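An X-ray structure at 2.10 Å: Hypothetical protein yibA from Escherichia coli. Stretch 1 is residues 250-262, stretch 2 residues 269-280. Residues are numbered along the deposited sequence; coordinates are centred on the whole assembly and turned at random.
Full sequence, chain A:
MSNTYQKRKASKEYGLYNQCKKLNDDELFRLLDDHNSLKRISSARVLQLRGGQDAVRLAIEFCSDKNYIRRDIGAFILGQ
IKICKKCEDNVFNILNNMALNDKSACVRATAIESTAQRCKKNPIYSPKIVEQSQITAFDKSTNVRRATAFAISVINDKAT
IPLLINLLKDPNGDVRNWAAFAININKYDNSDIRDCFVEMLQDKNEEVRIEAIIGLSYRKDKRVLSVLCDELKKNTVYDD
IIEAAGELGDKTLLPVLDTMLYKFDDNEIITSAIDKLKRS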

# COMPACT_ATOMS: atom_id res chain seq x y z
N ASP A 250 -18.31 -23.51 -4.25
CA ASP A 250 -18.12 -24.95 -4.28
C ASP A 250 -18.89 -25.57 -3.09
O ASP A 250 -18.54 -25.35 -1.92
CB ASP A 250 -16.62 -25.25 -4.19
CG ASP A 250 -16.29 -26.72 -4.37
OD1 ASP A 250 -15.27 -26.98 -5.04
OD2 ASP A 250 -17.02 -27.59 -3.84
N LYS A 251 -19.93 -26.35 -3.39
CA LYS A 251 -20.76 -26.92 -2.33
C LYS A 251 -20.07 -27.94 -1.45
O LYS A 251 -20.67 -28.46 -0.52
CB LYS A 251 -22.03 -27.52 -2.93
CG LYS A 251 -22.91 -26.52 -3.68
CD LYS A 251 -24.24 -27.17 -4.10
CE LYS A 251 -25.22 -26.16 -4.68
NZ LYS A 251 -24.50 -25.26 -5.65
N THR A 252 -18.81 -28.21 -1.73
CA THR A 252 -18.08 -29.15 -0.90
C THR A 252 -17.95 -28.57 0.51
O THR A 252 -17.75 -29.30 1.47
CB THR A 252 -16.65 -29.38 -1.40
OG1 THR A 252 -16.68 -29.77 -2.77
CG2 THR A 252 -15.97 -30.46 -0.58
N LEU A 253 -18.06 -27.26 0.62
CA LEU A 253 -17.93 -26.61 1.91
C LEU A 253 -19.21 -26.45 2.71
O LEU A 253 -19.18 -25.93 3.83
CB LEU A 253 -17.27 -25.24 1.75
CG LEU A 253 -15.85 -25.24 1.22
CD1 LEU A 253 -15.90 -25.51 -0.25
CD2 LEU A 253 -15.18 -23.89 1.43
N LEU A 254 -20.34 -26.89 2.17
CA LEU A 254 -21.58 -26.74 2.92
C LEU A 254 -21.59 -27.51 4.22
O LEU A 254 -21.94 -26.97 5.25
CB LEU A 254 -22.78 -27.14 2.06
CG LEU A 254 -23.12 -26.11 0.97
CD1 LEU A 254 -24.17 -26.69 0.01
CD2 LEU A 254 -23.65 -24.85 1.61
N PRO A 255 -21.18 -28.78 4.21
CA PRO A 255 -21.19 -29.55 5.45
C PRO A 255 -20.49 -28.87 6.62
O PRO A 255 -21.07 -28.70 7.69
CB PRO A 255 -20.51 -30.86 5.05
CG PRO A 255 -20.92 -31.00 3.60
CD PRO A 255 -20.62 -29.60 3.11
N VAL A 256 -19.24 -28.45 6.39
CA VAL A 256 -18.46 -27.80 7.42
C VAL A 256 -19.07 -26.48 7.84
O VAL A 256 -19.01 -26.11 9.01
CB VAL A 256 -17.01 -27.55 6.94
CG1 VAL A 256 -16.31 -28.87 6.67
CG2 VAL A 256 -17.01 -26.71 5.67
N LEU A 257 -19.63 -25.74 6.89
CA LEU A 257 -20.25 -24.46 7.22
C LEU A 257 -21.42 -24.74 8.14
O LEU A 257 -21.58 -24.10 9.19
CB LEU A 257 -20.72 -23.73 5.95
CG LEU A 257 -19.64 -23.14 5.03
CD1 LEU A 257 -20.29 -22.55 3.79
CD2 LEU A 257 -18.79 -22.08 5.75
N ASP A 258 -22.23 -25.72 7.76
CA ASP A 258 -23.38 -26.06 8.56
C ASP A 258 -22.93 -26.33 10.01
O ASP A 258 -23.50 -25.81 10.96
CB ASP A 258 -24.06 -27.29 7.96
CG ASP A 258 -25.32 -27.65 8.70
OD1 ASP A 258 -25.33 -28.71 9.36
OD2 ASP A 258 -26.28 -26.85 8.61
N THR A 259 -21.90 -27.16 10.15
CA THR A 259 -21.33 -27.50 11.45
C THR A 259 -20.92 -26.26 12.28
O THR A 259 -21.08 -26.24 13.51
CB THR A 259 -20.05 -28.35 11.26
OG1 THR A 259 -20.40 -29.64 10.76
CG2 THR A 259 -19.31 -28.51 12.57
N MSE A 260 -20.36 -25.26 11.59
CA MSE A 260 -19.88 -24.04 12.24
C MSE A 260 -21.01 -23.19 12.80
O MSE A 260 -20.82 -22.46 13.79
CB MSE A 260 -19.05 -23.23 11.25
CG MSE A 260 -17.82 -23.99 10.74
SE MSE A 260 -16.90 -22.97 9.38
CE MSE A 260 -17.23 -24.07 7.81
N LEU A 261 -22.17 -23.29 12.17
CA LEU A 261 -23.35 -22.56 12.63
C LEU A 261 -23.55 -22.81 14.14
O LEU A 261 -23.88 -21.89 14.89
CB LEU A 261 -24.61 -23.02 11.86
CG LEU A 261 -24.85 -22.54 10.41
CD1 LEU A 261 -26.08 -23.23 9.81
CD2 LEU A 261 -25.05 -21.02 10.41
N TYR A 262 -23.33 -24.05 14.58
CA TYR A 262 -23.54 -24.38 15.99
C TYR A 262 -22.29 -24.19 16.83
O TYR A 262 -22.31 -24.38 18.05
CB TYR A 262 -24.00 -25.84 16.13
CG TYR A 262 -25.13 -26.21 15.20
CD1 TYR A 262 -24.88 -26.53 13.86
CD2 TYR A 262 -26.46 -26.17 15.63
CE1 TYR A 262 -25.93 -26.81 12.97
CE2 TYR A 262 -27.51 -26.44 14.76
CZ TYR A 262 -27.24 -26.75 13.43
OH TYR A 262 -28.28 -26.99 12.57
N ILE A 269 -22.43 -14.46 9.42
CA ILE A 269 -21.49 -14.47 8.30
C ILE A 269 -21.40 -15.87 7.67
O ILE A 269 -21.22 -16.03 6.47
CB ILE A 269 -20.09 -13.94 8.75
CG1 ILE A 269 -19.20 -13.74 7.52
CG2 ILE A 269 -19.46 -14.88 9.80
CD1 ILE A 269 -17.79 -13.25 7.85
N ILE A 270 -21.56 -16.87 8.52
CA ILE A 270 -21.55 -18.26 8.10
C ILE A 270 -22.81 -18.51 7.24
O ILE A 270 -22.74 -19.07 6.13
CB ILE A 270 -21.55 -19.18 9.35
CG1 ILE A 270 -20.31 -18.89 10.19
CG2 ILE A 270 -21.61 -20.66 8.95
CD1 ILE A 270 -20.21 -19.67 11.48
N THR A 271 -23.95 -18.05 7.74
CA THR A 271 -25.21 -18.22 7.03
C THR A 271 -25.14 -17.54 5.68
O THR A 271 -25.68 -18.04 4.70
CB THR A 271 -26.38 -17.65 7.86
OG1 THR A 271 -26.49 -18.39 9.08
CG2 THR A 271 -27.71 -17.76 7.09
N SER A 272 -24.45 -16.40 5.62
CA SER A 272 -24.31 -15.68 4.35
C SER A 272 -23.61 -16.53 3.31
O SER A 272 -24.04 -16.65 2.18
CB SER A 272 -23.49 -14.40 4.53
OG SER A 272 -24.15 -13.49 5.38
N ALA A 273 -22.49 -17.10 3.73
CA ALA A 273 -21.70 -17.94 2.84
C ALA A 273 -22.59 -19.10 2.41
O ALA A 273 -22.62 -19.45 1.23
CB ALA A 273 -20.46 -18.44 3.57
N ILE A 274 -23.31 -19.69 3.35
CA ILE A 274 -24.18 -20.80 3.00
C ILE A 274 -25.25 -20.43 1.98
O ILE A 274 -25.57 -21.21 1.07
CB ILE A 274 -24.86 -21.37 4.24
CG1 ILE A 274 -23.79 -21.94 5.18
CG2 ILE A 274 -25.88 -22.42 3.82
CD1 ILE A 274 -24.34 -22.63 6.39
N ASP A 275 -25.80 -19.23 2.11
CA ASP A 275 -26.83 -18.75 1.19
C ASP A 275 -26.30 -18.61 -0.21
O ASP A 275 -27.00 -18.89 -1.18
CB ASP A 275 -27.39 -17.41 1.67
CG ASP A 275 -28.09 -17.54 3.01
OD1 ASP A 275 -28.88 -18.49 3.14
OD2 ASP A 275 -27.86 -16.71 3.92
N LYS A 276 -25.05 -18.15 -0.31
CA LYS A 276 -24.40 -17.97 -1.61
C LYS A 276 -24.16 -19.31 -2.31
O LYS A 276 -24.34 -19.43 -3.52
CB LYS A 276 -23.06 -17.26 -1.45
CG LYS A 276 -23.18 -15.84 -0.96
CD LYS A 276 -21.82 -15.18 -0.87
CE LYS A 276 -21.88 -13.93 -0.01
NZ LYS A 276 -20.53 -13.32 0.20
N LEU A 277 -23.74 -20.31 -1.53
CA LEU A 277 -23.47 -21.63 -2.06
C LEU A 277 -24.72 -22.30 -2.59
O LEU A 277 -24.73 -22.82 -3.71
CB LEU A 277 -22.83 -22.52 -0.99
CG LEU A 277 -21.38 -22.21 -0.67
CD1 LEU A 277 -20.78 -23.23 0.31
CD2 LEU A 277 -20.61 -22.21 -1.97
N LYS A 278 -25.77 -22.28 -1.79
CA LYS A 278 -27.02 -22.90 -2.18
C LYS A 278 -27.56 -22.31 -3.45
O LYS A 278 -28.47 -22.87 -4.06
CB LYS A 278 -28.02 -22.80 -1.05
CG LYS A 278 -27.72 -23.75 0.08
CD LYS A 278 -28.73 -23.58 1.17
CE LYS A 278 -28.60 -24.65 2.24
NZ LYS A 278 -29.63 -24.39 3.31
N ARG A 279 -27.01 -21.17 -3.86
CA ARG A 279 -27.43 -20.52 -5.08
C ARG A 279 -26.61 -21.05 -6.26
O ARG A 279 -25.45 -21.45 -6.10
CB ARG A 279 -27.27 -19.00 -4.98
CG ARG A 279 -28.46 -18.32 -4.32
CD ARG A 279 -28.51 -16.82 -4.64
NE ARG A 279 -27.95 -15.99 -3.57
CZ ARG A 279 -26.67 -15.66 -3.47
NH1 ARG A 279 -25.78 -16.07 -4.37
NH2 ARG A 279 -26.27 -14.90 -2.45
N SER A 280 -27.24 -21.06 -7.43
CA SER A 280 -26.64 -21.57 -8.68
C SER A 280 -26.65 -23.10 -8.64
O SER A 280 -27.12 -23.71 -9.63
CB SER A 280 -25.19 -21.05 -8.87
OG SER A 280 -24.23 -21.91 -8.25
OXT SER A 280 -26.17 -23.67 -7.63
O HOH W 1 -22.99 -22.70 -5.84

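Helix 254-261 and helix 269-277 run nearly antiparallel: their N-to-C directions differ by 153° and their axes approach to 9.4 Å. The CA atoms of Leu257 and Ile270 lie 6.4 Å apart, and those of Lys251 and Leu277 5.9 Å, so the start of stretch 1 faces the end of stretch 2.

Within the helices the backbone largely satisfies itself through i to i+4 bonds, such as Asp258 N to Leu254 O (2.8 Å) and Ile274 N to Ile270 O (2.9 Å). What remains for the interface is mainly hydrocarbon. Leu257 is a knob among Ile270, Ala273, Ile274 and Leu277, with its CB 3.6 Å from Ile274 CG1 and its CD1 3.6 Å from Leu277 CD1. Ile274 returns the arrangement, seated among Leu254, Leu257, Asp258 and Leu261; Leu261 CD1 lies 3.9 Å from Ile274 CD1. For Leu277, the residue most covered by the other stretch, CD1 also lies 3.5 Å from Leu254 CD2.

Polar bonding between the stretches centres on Lys251. Its CA-to-CB bond points sideways, but the extended chain (chi2 and chi3 both t) turns at chi4 (46°) and brings the ammonium to the chain terminus. There NZ donates to Ser280 OXT at 3.0 Å, a hydrogen bond within a salt bridge to the C-terminal carboxylate, and to Leu277 O at 3.1 Å. It also donates to water 1, with NZ 3.0 Å from the water oxygen; the same water lies 2.8 Å from Leu277 O in donor geometry, though it has more acceptors in reach than protons. Leu277 O, which has no i+4 amide partner because the chain ends at residue 280, therefore accepts from Lys251 NZ and may accept from the water. Because Ser280 is poorly ordered, its carboxylate position carries less certainty.

At the start of stretch 1, Asp250 OD2 accepts from Thr252 N (2.8 Å, 155° at the hydrogen) and from Thr252 OG1 at a very short 2.5 Å, bracing the turn locally.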